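Local coordinates for glucose import ATP-binding protein GlcV (Sulfolobus solfataricus, PDB 1OXT) that hydrolyses ATP to power glucose uptake as the energy-coupling subunit of the GlcSTUV ABC transporter, at residues Gly43-Met48 and Leu163-Phe168; Val256-Leu261 and Ile315-Ser320. All coordinates share one frame; numbering follows the deposited sequence.

Contact 1. Residues Gly43-Met48 and Leu163-Phe168; sequences GKTTFM and LLDEPF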
loop_
_atom_site.group_PDB
_atom_site.type_symbol
_atom_site.label_atom_id
_atom_site.label_comp_id
_atom_site.label_asym_id
_atom_site.label_seq_id
_atom_site.Cartn_x
_atom_site.Cartn_y
_atom_site.Cartn_z
ATOM N N GLY A 43 4.172 11.937 2.273
ATOM C CA GLY A 43 3.941 12.275 3.673
ATOM C C GLY A 43 3.615 11.077 4.570
ATOM O O GLY A 43 3.096 11.249 5.681
ATOM N N LYS A 44 3.941 9.871 4.098
ATOM C CA LYS A 44 3.612 8.617 4.792
ATOM C C LYS A 44 4.282 8.458 6.150
ATOM O O LYS A 44 3.645 8.100 7.135
ATOM C CB LYS A 44 4.010 7.401 3.938
ATOM C CG LYS A 44 3.161 7.146 2.696
ATOM C CD LYS A 44 3.613 5.853 1.991
ATOM C CE LYS A 44 4.732 6.077 0.963
ATOM N NZ LYS A 44 6.061 6.326 1.563
ATOM N N THR A 45 5.584 8.669 6.192
ATOM C CA THR A 45 6.307 8.512 7.441
ATOM C C THR A 45 5.878 9.597 8.439
ATOM O O THR A 45 5.798 9.346 9.642
ATOM C CB THR A 45 7.839 8.488 7.192
ATOM O OG1 THR A 45 8.228 7.177 6.753
ATOM C CG2 THR A 45 8.622 8.626 8.500
ATOM N N THR A 46 5.572 10.788 7.930
ATOM C CA THR A 46 5.098 11.877 8.785
ATOM C C THR A 46 3.803 11.463 9.472
ATOM O O THR A 46 3.681 11.570 10.685
ATOM C CB THR A 46 4.920 13.170 7.973
ATOM O OG1 THR A 46 6.219 13.669 7.623
ATOM C CG2 THR A 46 4.340 14.281 8.842
ATOM N N PHE A 47 2.851 10.969 8.690
ATOM C CA PHE A 47 1.583 10.479 9.222
ATOM C C PHE A 47 1.825 9.416 10.289
ATOM O O PHE A 47 1.321 9.531 11.399
ATOM C CB PHE A 47 0.740 9.901 8.093
ATOM C CG PHE A 47 -0.612 9.415 8.522
ATOM C CD1 PHE A 47 -1.614 10.314 8.839
ATOM C CD2 PHE A 47 -0.886 8.059 8.601
ATOM C CE1 PHE A 47 -2.858 9.872 9.233
ATOM C CE2 PHE A 47 -2.150 7.617 8.982
ATOM C CZ PHE A 47 -3.121 8.523 9.307
ATOM N N MET A 48 2.623 8.403 9.957
ATOM C CA MET A 48 2.928 7.322 10.888
ATOM C C MET A 48 3.532 7.840 12.196
ATOM O O MET A 48 3.178 7.377 13.285
ATOM C CB MET A 48 3.881 6.312 10.234
ATOM C CG MET A 48 4.378 5.231 11.183
ATOM S SD MET A 48 3.045 4.159 11.787
ATOM C CE MET A 48 3.146 2.813 10.586
ATOM N N LEU A 163 1.830 -0.788 14.453
ATOM C CA LEU A 163 2.210 0.200 13.447
ATOM C C LEU A 163 3.356 -0.325 12.595
ATOM O O LEU A 163 4.416 -0.680 13.120
ATOM C CB LEU A 163 2.636 1.498 14.145
ATOM C CG LEU A 163 1.667 2.687 14.197
ATOM C CD1 LEU A 163 0.211 2.284 14.323
ATOM C CD2 LEU A 163 2.057 3.678 15.297
ATOM N N LEU A 164 3.153 -0.366 11.280
ATOM C CA LEU A 164 4.184 -0.886 10.383
ATOM C C LEU A 164 4.582 0.151 9.345
ATOM O O LEU A 164 3.769 0.576 8.560
ATOM C CB LEU A 164 3.697 -2.161 9.677
ATOM C CG LEU A 164 3.282 -3.321 10.590
ATOM C CD1 LEU A 164 2.835 -4.535 9.789
ATOM C CD2 LEU A 164 4.438 -3.698 11.488
ATOM N N ASP A 165 5.844 0.556 9.341
ATOM C CA ASP A 165 6.274 1.537 8.360
ATOM C C ASP A 165 7.193 0.888 7.322
ATOM O O ASP A 165 8.346 0.611 7.605
ATOM C CB ASP A 165 6.964 2.734 9.030
ATOM C CG ASP A 165 7.259 3.849 8.035
ATOM O OD1 ASP A 165 7.339 5.027 8.427
ATOM O OD2 ASP A 165 7.412 3.627 6.818
ATOM N N GLU A 166 6.662 0.642 6.127
ATOM C CA GLU A 166 7.427 0.011 5.054
ATOM C C GLU A 166 8.272 -1.129 5.581
ATOM O O GLU A 166 9.476 -1.183 5.340
ATOM C CB GLU A 166 8.318 1.028 4.336
ATOM C CG GLU A 166 7.588 2.298 3.947
ATOM C CD GLU A 166 7.832 2.696 2.504
ATOM O OE1 GLU A 166 7.522 1.890 1.595
ATOM O OE2 GLU A 166 8.324 3.820 2.282
ATOM N N PRO A 167 7.627 -2.055 6.282
ATOM C CA PRO A 167 8.306 -3.178 6.933
ATOM C C PRO A 167 8.835 -4.226 5.953
ATOM O O PRO A 167 9.642 -5.055 6.349
ATOM C CB PRO A 167 7.173 -3.810 7.743
ATOM C CG PRO A 167 5.983 -3.538 6.896
ATOM C CD PRO A 167 6.172 -2.101 6.498
ATOM N N PHE A 168 8.393 -4.201 4.702
ATOM C CA PHE A 168 8.796 -5.242 3.752
ATOM C C PHE A 168 9.707 -4.716 2.641
ATOM O O PHE A 168 9.830 -5.319 1.575
ATOM C CB PHE A 168 7.549 -5.944 3.203
ATOM C CG PHE A 168 6.482 -6.140 4.245
ATOM C CD1 PHE A 168 5.454 -5.224 4.376
ATOM C CD2 PHE A 168 6.542 -7.201 5.133
ATOM C CE1 PHE A 168 4.487 -5.384 5.351
ATOM C CE2 PHE A 168 5.565 -7.367 6.110
ATOM C CZ PHE A 168 4.543 -6.458 6.213
#

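Contact 2. Residues Val256-Leu261 and Ile315-Ser320; sequences VVIGSL and ITPLDS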
loop_
_atom_site.group_PDB
_atom_site.type_symbol
_atom_site.label_atom_id
_atom_site.label_comp_id
_atom_site.label_asym_id
_atom_site.label_seq_id
_atom_site.Cartn_x
_atom_site.Cartn_y
_atom_site.Cartn_z
ATOM N N VAL A 256 -14.686 7.795 -26.773
ATOM C CA VAL A 256 -13.395 8.466 -26.881
ATOM C C VAL A 256 -12.608 7.915 -28.063
ATOM O O VAL A 256 -12.295 6.731 -28.113
ATOM C CB VAL A 256 -12.562 8.296 -25.589
ATOM C CG1 VAL A 256 -11.172 8.898 -25.750
ATOM C CG2 VAL A 256 -13.279 8.922 -24.411
ATOM N N VAL A 257 -12.272 8.784 -29.004
ATOM C CA VAL A 257 -11.571 8.352 -30.207
ATOM C C VAL A 257 -10.067 8.579 -30.139
ATOM O O VAL A 257 -9.605 9.675 -29.853
ATOM C CB VAL A 257 -12.130 9.058 -31.459
ATOM C CG1 VAL A 257 -11.379 8.616 -32.710
ATOM C CG2 VAL A 257 -13.623 8.789 -31.596
ATOM N N ILE A 258 -9.312 7.522 -30.406
ATOM C CA ILE A 258 -7.862 7.585 -30.414
ATOM C C ILE A 258 -7.397 6.854 -31.659
ATOM O O ILE A 258 -7.275 5.631 -31.664
ATOM C CB ILE A 258 -7.294 6.911 -29.149
ATOM C CG1 ILE A 258 -7.962 7.488 -27.898
ATOM C CG2 ILE A 258 -5.782 7.064 -29.101
ATOM C CD1 ILE A 258 -7.440 6.924 -26.586
ATOM N N GLY A 259 -7.156 7.596 -32.729
ATOM C CA GLY A 259 -6.801 6.965 -33.981
ATOM C C GLY A 259 -7.911 6.003 -34.367
ATOM O O GLY A 259 -9.092 6.351 -34.310
ATOM N N SER A 260 -7.535 4.785 -34.736
ATOM C CA SER A 260 -8.497 3.770 -35.152
ATOM C C SER A 260 -9.270 3.150 -33.981
ATOM O O SER A 260 -10.152 2.317 -34.193
ATOM C CB SER A 260 -7.764 2.659 -35.894
ATOM O OG SER A 260 -6.851 2.021 -35.010
ATOM N N LEU A 261 -8.943 3.546 -32.754
ATOM C CA LEU A 261 -9.591 2.971 -31.571
ATOM C C LEU A 261 -10.707 3.857 -31.017
ATOM O O LEU A 261 -10.565 5.076 -30.944
ATOM C CB LEU A 261 -8.562 2.692 -30.470
ATOM C CG LEU A 261 -7.966 1.295 -30.293
ATOM C CD1 LEU A 261 -7.629 0.633 -31.611
ATOM C CD2 LEU A 261 -6.743 1.365 -29.385
ATOM N N ILE A 315 1.083 -2.274 -28.735
ATOM C CA ILE A 315 0.441 -1.869 -29.982
ATOM C C ILE A 315 0.109 -0.380 -29.958
ATOM O O ILE A 315 0.117 0.259 -28.903
ATOM C CB ILE A 315 -0.852 -2.706 -30.244
ATOM C CG1 ILE A 315 -1.954 -2.402 -29.224
ATOM C CG2 ILE A 315 -0.555 -4.196 -30.199
ATOM C CD1 ILE A 315 -2.748 -1.134 -29.496
ATOM N N THR A 316 -0.147 0.175 -31.135
ATOM C CA THR A 316 -0.693 1.483 -31.238
ATOM C C THR A 316 -1.889 1.354 -32.124
ATOM O O THR A 316 -2.057 0.382 -32.849
ATOM C CB THR A 316 0.350 2.386 -31.898
ATOM O OG1 THR A 316 0.569 1.943 -33.238
ATOM C CG2 THR A 316 1.673 2.309 -31.129
ATOM N N PRO A 317 -2.835 2.281 -32.027
ATOM C CA PRO A 317 -3.985 2.298 -32.939
ATOM C C PRO A 317 -3.485 2.728 -34.299
ATOM O O PRO A 317 -2.398 3.304 -34.369
ATOM C CB PRO A 317 -4.879 3.398 -32.361
ATOM C CG PRO A 317 -4.370 3.624 -30.948
ATOM C CD PRO A 317 -2.906 3.343 -31.010
ATOM N N LEU A 318 -4.229 2.442 -35.361
ATOM C CA LEU A 318 -3.827 2.931 -36.666
ATOM C C LEU A 318 -3.842 4.446 -36.574
ATOM O O LEU A 318 -4.605 5.012 -35.785
ATOM C CB LEU A 318 -4.771 2.449 -37.767
ATOM C CG LEU A 318 -4.871 0.934 -37.963
ATOM C CD1 LEU A 318 -5.456 0.608 -39.339
ATOM C CD2 LEU A 318 -3.508 0.280 -37.785
ATOM N N ASP A 319 -3.000 5.085 -37.382
ATOM C CA ASP A 319 -2.822 6.539 -37.391
ATOM C C ASP A 319 -2.900 7.169 -35.997
ATOM O O ASP A 319 -3.743 8.024 -35.716
ATOM C CB ASP A 319 -3.731 7.236 -38.420
ATOM C CG ASP A 319 -5.154 7.427 -37.934
ATOM O OD1 ASP A 319 -5.887 6.423 -37.815
ATOM O OD2 ASP A 319 -5.634 8.556 -37.678
ATOM N N SER A 320 -1.999 6.718 -35.132
ATOM C CA SER A 320 -1.869 7.242 -33.782
ATOM C C SER A 320 -0.549 6.757 -33.205
ATOM O O SER A 320 -0.023 5.730 -33.626
ATOM C CB SER A 320 -3.033 6.786 -32.901
ATOM O OG SER A 320 -2.841 7.200 -31.557
#

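Contact 1. Residues Gly43-Met48 and Leu163-Phe168
Thr-45 OG1 donates to Asp-165 OD1 at 2.9 Å, the shortest polar bond between the helix that starts after Gly-43 and the strand ending at Asp-165. The hydroxyl meets the syn lone pair of OD1, on the side of the other carboxylate oxygen, and the two side chains cross at about a right angle. With CG anti to its backbone N (chi1 -173°), Asp-165 reaches across to the first turn of the helix, which runs nearly antiparallel to the strand.

One residue back on the helix and one further along past the strand, the grip is slacker. The Lys-44 chain bends at its last two torsions and brings NZ to 3.5 Å from Glu-166 OE2, a salt bridge whose hydrogen bond is weak. OE1 of the same carboxylate is engaged by the backbone N of His-199.

Deeper in, the contact turns apolar. The side chain of Met-48 slides past Leu-163 in the opposite direction, bending at chi2 (64°) to lay SD 3.6 Å from Leu-163 CB. A second bend, at chi3, turns the methyl CE against the backbone of Leu-164, while Met-48 CG sits 4.1 Å from Asp-165 OD1. Strands 84-87 and 193-198 flank the Asp-165 strand in the parallel part of the sheet.

Lys-44 and Thr-45 close the P-loop (Walker A), and Asp-165 followed by Glu-166 fits the Walker B end. Both Walker A residues and Glu-166 are inferred to bind ATP, so the pairing is consistent with part of the nucleotide site characteristic of ABC-type P-loop NTPases.

Contact 2. Residues Val256-Leu261 and Ile315-Ser320
Two hydrogen bonds, one to the side-chain hydroxyl and one between backbones, tie Ser-260 to Leu-318. Leu-318 N donates to Ser-260 OG at 2.7 Å, and in return Ser-260 N donates to Leu-318 O at 3.1 Å; both are bent, the first to 143° at the hydrogen. In the second, the donor stands tilted 25° from the carbonyl plane. Ser-260 OG has a further partner, the backbone O of Lys-298 on strand 293-307, so the hydroxyl accepts from the Leu-318 amide and donates to the Lys-298 carbonyl. Its chi1 of 63°, with OG between the backbone N and the carbonyl carbon, directs it at that amide.

The tight part lies beside these bonds, around the Pro-317 ring. Leu-261 crosses the proline at about a right angle and sets CD2 3.6 Å from Pro-317 CG. From the opening residue of the same turn, Ile-258 O comes to 3.3 Å of Pro-317 CB, and Ile-258 CG2 adds a longer apolar touch on Pro-317 CG. Gly-259, without a side chain, lets Leu-318 O approach its CA to 3.4 Å in a CA-H...O contact. Leu-261 also packs on Val-296 and Ile-324, which brings it into the body of the domain.

Toward the solvent the fit slackens. Exposed Asp-319 merely skirts the turn, its OD1 3.9 Å from Ser-260 N with no hydrogen bond between them.

Ile-258 to Leu-261 form a type II' turn, closed by bonds both ways between the end residues, with Gly-259 at its positive-phi position. This is a two-residue beta-hairpin whose tip docks on Pro-317 and the loop that follows it, joining two antiparallel sheets of the C-terminal domain.

Contact 1 is a buried contact in the nucleotide-binding part of the chain, while contact 2 is only partly buried, in the C-terminal region and away from the annotated sites. Their centres lie about 42 Å apart, they share no helix or strand, and contact 1 closes along the chain before contact 2 opens. Contact 1 sets a helix start against a strand end and relies on side-chain polar groups, charged ones among them, with a methionine behind. Contact 2 joins a hairpin turn to the loop leaving a strand, with no helix on either side, through backbone amides, one serine hydroxyl and a proline ring, without a salt bridge.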